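Butyrophilin subfamily 1 member A1 (Bos taurus, PDB 4HH8) probably takes part in the secretion of milk-fat droplets and, as a membrane protein with two extracellular immunoglobulin-like domains, probably damps T-cell activation. Local coordinates at residues W163-H166 and R167-F171; L25-V28 and G29-A32. The protein carries 1 engineered substitution. One frame throughout, in Å; residues are numbered along the deposited sequence.

Interaction 1: W163-H166 and R167-F171; sequences WQTH and RGEEF. Unlike the reference sequence in segment 163-166: Gln164 (reference Arg).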
loop_
_atom_site.group_PDB
_atom_site.type_symbol
_atom_site.label_atom_id
_atom_site.label_comp_id
_atom_site.label_asym_id
_atom_site.label_seq_id
_atom_site.Cartn_x
_atom_site.Cartn_y
_atom_site.Cartn_z
ATOM N N TRP A 163 13.451 -18.069 -4.127
ATOM C CA TRP A 163 14.148 -18.855 -5.139
ATOM C C TRP A 163 13.605 -20.270 -5.158
ATOM O O TRP A 163 13.384 -20.852 -4.110
ATOM C CB TRP A 163 15.641 -18.944 -4.839
ATOM C CG TRP A 163 16.323 -17.637 -4.796
ATOM C CD1 TRP A 163 16.435 -16.796 -3.711
ATOM C CD2 TRP A 163 16.984 -16.995 -5.874
ATOM N NE1 TRP A 163 17.144 -15.685 -4.050
ATOM C CE2 TRP A 163 17.486 -15.772 -5.381
ATOM C CE3 TRP A 163 17.234 -17.347 -7.218
ATOM C CZ2 TRP A 163 18.240 -14.906 -6.165
ATOM C CZ3 TRP A 163 17.989 -16.464 -8.014
ATOM C CH2 TRP A 163 18.466 -15.253 -7.474
ATOM N N GLN A 164 13.472 -20.836 -6.348
ATOM C CA GLN A 164 12.949 -22.183 -6.516
ATOM C C GLN A 164 13.721 -22.945 -7.554
ATOM O O GLN A 164 14.119 -22.363 -8.564
ATOM C CB GLN A 164 11.501 -22.103 -6.980
ATOM C CG GLN A 164 10.494 -22.212 -5.897
ATOM C CD GLN A 164 9.116 -22.340 -6.484
ATOM O OE1 GLN A 164 8.632 -21.424 -7.154
ATOM N NE2 GLN A 164 8.484 -23.486 -6.274
ATOM N N THR A 165 13.928 -24.246 -7.315
ATOM C CA THR A 165 14.470 -25.159 -8.350
ATOM C C THR A 165 13.348 -25.407 -9.340
ATOM O O THR A 165 12.202 -25.008 -9.086
ATOM C CB THR A 165 15.006 -26.541 -7.782
ATOM O OG1 THR A 165 13.927 -27.462 -7.547
ATOM C CG2 THR A 165 15.797 -26.364 -6.488
ATOM N N HIS A 166 13.659 -26.052 -10.467
ATOM C CA HIS A 166 12.606 -26.412 -11.450
ATOM C C HIS A 166 11.579 -27.394 -10.845
ATOM O O HIS A 166 10.384 -27.364 -11.186
ATOM C CB HIS A 166 13.220 -26.941 -12.761
ATOM C CG HIS A 166 12.250 -27.000 -13.916
ATOM N ND1 HIS A 166 11.158 -26.159 -14.033
ATOM C CD2 HIS A 166 12.229 -27.792 -15.019
ATOM C CE1 HIS A 166 10.499 -26.441 -15.144
ATOM N NE2 HIS A 166 11.127 -27.429 -15.760
ATOM N N ARG A 167 12.044 -28.227 -9.910
ATOM C CA ARG A 167 11.173 -29.127 -9.138
ATOM C C ARG A 167 10.167 -28.446 -8.192
ATOM O O ARG A 167 9.136 -29.044 -7.837
ATOM C CB ARG A 167 12.022 -30.126 -8.337
ATOM C CG ARG A 167 12.292 -31.439 -9.062
ATOM C CD ARG A 167 13.545 -32.142 -8.531
ATOM N NE ARG A 167 14.087 -33.065 -9.533
ATOM C CZ ARG A 167 15.085 -33.926 -9.328
ATOM N NH1 ARG A 167 15.682 -34.005 -8.141
ATOM N NH2 ARG A 167 15.488 -34.722 -10.317
ATOM N N GLY A 168 10.461 -27.216 -7.766
ATOM C CA GLY A 168 9.595 -26.504 -6.821
ATOM C C GLY A 168 10.136 -26.381 -5.391
ATOM O O GLY A 168 9.460 -25.823 -4.510
ATOM N N GLU A 169 11.340 -26.899 -5.140
ATOM C CA GLU A 169 11.947 -26.769 -3.819
ATOM C C GLU A 169 12.494 -25.322 -3.622
ATOM O O GLU A 169 13.473 -24.926 -4.263
ATOM C CB GLU A 169 13.061 -27.825 -3.597
ATOM C CG GLU A 169 12.873 -29.194 -4.321
ATOM C CD GLU A 169 12.015 -30.237 -3.551
ATOM O OE1 GLU A 169 12.316 -30.529 -2.357
ATOM O OE2 GLU A 169 11.054 -30.782 -4.165
ATOM N N GLU A 170 11.831 -24.543 -2.765
ATOM C CA GLU A 170 12.341 -23.227 -2.358
ATOM C C GLU A 170 13.674 -23.300 -1.585
ATOM O O GLU A 170 13.918 -24.229 -0.823
ATOM C CB GLU A 170 11.293 -22.430 -1.561
ATOM C CG GLU A 170 11.856 -21.083 -0.988
ATOM C CD GLU A 170 10.855 -20.239 -0.202
ATOM O OE1 GLU A 170 9.935 -20.811 0.434
ATOM O OE2 GLU A 170 10.997 -18.993 -0.216
ATOM N N PHE A 171 14.553 -22.334 -1.821
ATOM C CA PHE A 171 15.733 -22.179 -1.010
ATOM C C PHE A 171 15.978 -20.686 -0.801
ATOM O O PHE A 171 15.463 -19.873 -1.572
ATOM C CB PHE A 171 16.923 -22.912 -1.623
ATOM C CG PHE A 171 17.276 -22.461 -2.997
ATOM C CD1 PHE A 171 18.228 -21.483 -3.192
ATOM C CD2 PHE A 171 16.678 -23.031 -4.092
ATOM C CE1 PHE A 171 18.564 -21.066 -4.460
ATOM C CE2 PHE A 171 17.015 -22.637 -5.361
ATOM C CZ PHE A 171 17.976 -21.645 -5.542
HETATM O O HOH W 1 13.960 -17.905 -1.338
#
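Trp163 and Phe171 face each other as a hydrogen-bonded pair of an antiparallel hairpin, but just one of the two possible direct bonds is made: Phe171 N donates to Trp163 O at 3.0 Å. On the return side the strands part and a water bridges them, accepting from Trp163 N and donating to Phe171 O. Next comes the non-hydrogen-bonded pair Gln164 and Glu170, then Thr165 N bonds to Glu169 O (3.2 Å). Gly168 N reaches back to Thr165 O at 3.1 Å, closing a type I turn; with Gly168 at positive phi (107°), this is a classic G1 bulge.

Phe171 folds back under its partner. Its CG sits between its own N and carbonyl carbon (chi1 59°), which brings the ring beneath Trp163 and lays one face against CB of Trp163, 3.7 Å from the ring centroid in a CH-pi contact. The indole itself barely overlaps the phenyl ring and leads off into the sandwich, against Cys150 and Cys204, which probably form the domain disulfide; its NE1 bonds to Ser173 OG. Thr165 CG2 approaches the same phenyl ring at CE2, 4.1 Å away. Trimming Phe171 to an alanine would probably strip Trp163 CB of its aromatic cover and open a gap beside Thr165 CG2.

Gln164, an engineered replacement for the arginine of the reference sequence, sends its extended chain over the other face of the hairpin. NE2 points almost straight at Gly168 O, 3.1 Å away at a 169° angle, yet meets that carbonyl from above its plane. Thr165 OG1 takes a weak bond from Arg167 N.

The hairpin is thus stitched mainly by backbone and amide bonds; the main apolar contact lies on the side carrying Trp163 and Phe171, while on the other side the amide of Gln164 ties its strand to the turn.

Interaction 2: L25-V28 and G29-A32; sequences LAVV and GEDA
Glu30 N donates to Val27 O at 3.0 Å, a fairly straight bond (157° at the hydrogen) that reaches the carbonyl tilted out of its plane. It closes a type II turn running from Val27 to Glu30. The same oxygen also lies 3.4 Å from Glu30 CB, so the start of the glutamate side chain rests against it. Gly29, third in the turn, has a positive phi; a beta carbon there would run into Val28 O.

Val27 and Glu30 lie alongside one another and point the same way. The glutamate turns CG back beside its own N (chi1 -45°), and this sets the methylene against the valine, 3.6 Å from CB of Val27 and 3.9 Å from its CG1. A second bend at CG carries the carboxylate onward, leaving the apolar part of the chain to do the touching.

In the V-set sandwich this turn is the crossing point between sheets: strand 24-27 runs parallel along the edge of strand 117-128 in one, while strand 32-39 belongs to the other. Where the two arms part, Ala26 and Ala32 still aim at each other, methyl to methyl, with CB atoms 3.5 Å apart. That is close for two methyls, and both rest on Leu125, with Val100 also touching Ala32.

Val28, by contrast, turns outward onto Val127 and Ala129. The backbone of Ala26 and Val28 pairs with Ala128, and that of Gly29 and Glu30 with Val100, so the turn is bonded on both arms.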
loop_
_atom_site.group_PDB
_atom_site.type_symbol
_atom_site.label_atom_id
_atom_site.label_comp_id
_atom_site.label_asym_id
_atom_site.label_seq_id
_atom_site.Cartn_x
_atom_site.Cartn_y
_atom_site.Cartn_z
ATOM N N LEU A 25 -7.229 -1.243 0.699
ATOM C CA LEU A 25 -6.060 -1.535 -0.126
ATOM C C LEU A 25 -6.058 -0.591 -1.303
ATOM O O LEU A 25 -7.053 -0.509 -2.013
ATOM C CB LEU A 25 -6.142 -2.973 -0.617
ATOM C CG LEU A 25 -4.907 -3.660 -1.215
ATOM C CD1 LEU A 25 -3.637 -3.259 -0.485
ATOM C CD2 LEU A 25 -5.084 -5.193 -1.211
ATOM N N ALA A 26 -4.946 0.107 -1.523
ATOM C CA ALA A 26 -4.851 1.093 -2.602
ATOM C C ALA A 26 -3.527 0.994 -3.393
ATOM O O ALA A 26 -2.447 1.004 -2.807
ATOM C CB ALA A 26 -5.001 2.477 -2.027
ATOM N N VAL A 27 -3.620 0.905 -4.711
ATOM C CA VAL A 27 -2.438 0.853 -5.554
ATOM C C VAL A 27 -1.852 2.269 -5.773
ATOM O O VAL A 27 -2.605 3.226 -5.988
ATOM C CB VAL A 27 -2.763 0.159 -6.882
ATOM C CG1 VAL A 27 -1.603 0.307 -7.865
ATOM C CG2 VAL A 27 -3.066 -1.292 -6.628
ATOM N N VAL A 28 -0.529 2.401 -5.700
ATOM C CA VAL A 28 0.157 3.684 -5.977
ATOM C C VAL A 28 -0.298 4.252 -7.338
ATOM O O VAL A 28 -0.377 3.539 -8.328
ATOM C CB VAL A 28 1.720 3.545 -5.875
ATOM C CG1 VAL A 28 2.477 4.751 -6.502
ATOM C CG2 VAL A 28 2.158 3.388 -4.422
ATOM N N GLY A 29 -0.639 5.531 -7.365
ATOM C CA GLY A 29 -1.088 6.168 -8.596
ATOM C C GLY A 29 -2.589 6.085 -8.806
ATOM O O GLY A 29 -3.103 6.776 -9.675
ATOM N N GLU A 30 -3.294 5.225 -8.057
ATOM C CA GLU A 30 -4.768 5.144 -8.177
ATOM C C GLU A 30 -5.442 5.959 -7.090
ATOM O O GLU A 30 -4.786 6.491 -6.204
ATOM C CB GLU A 30 -5.304 3.708 -8.066
ATOM C CG GLU A 30 -4.577 2.603 -8.836
ATOM C CD GLU A 30 -4.569 2.773 -10.336
ATOM O OE1 GLU A 30 -5.592 3.249 -10.905
ATOM O OE2 GLU A 30 -3.527 2.412 -10.951
ATOM N N ASP A 31 -6.768 6.040 -7.140
ATOM C CA ASP A 31 -7.517 6.670 -6.073
ATOM C C ASP A 31 -7.893 5.653 -5.016
ATOM O O ASP A 31 -8.061 4.475 -5.314
ATOM C CB ASP A 31 -8.766 7.363 -6.624
ATOM C CG ASP A 31 -8.441 8.296 -7.815
ATOM O OD1 ASP A 31 -7.245 8.682 -7.978
ATOM O OD2 ASP A 31 -9.381 8.607 -8.593
ATOM N N ALA A 32 -8.009 6.110 -3.780
ATOM C CA ALA A 32 -8.552 5.294 -2.727
ATOM C C ALA A 32 -9.676 6.036 -2.042
ATOM O O ALA A 32 -9.681 7.267 -1.976
ATOM C CB ALA A 32 -7.497 4.931 -1.706
#

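In the fold
Interaction 2 comes first along the chain, in the N-terminal V-type domain, and interaction 1 follows in the second immunoglobulin domain; they lie in different sheets of different domains, with centres 33 Å apart and nearest atoms about 21 Å apart, and do not touch. The turn at 25-32 passes the chain between the two sheets of its sandwich, whereas the hairpin at 163-171 stays within one sheet and forms its edge. The turn sits near the middle of the elongated chain, where Leu25 touches Leu210 of the second domain; the hairpin lies on the surface, far from that junction. Each contact is thus internal to one immunoglobulin domain of the extracellular region.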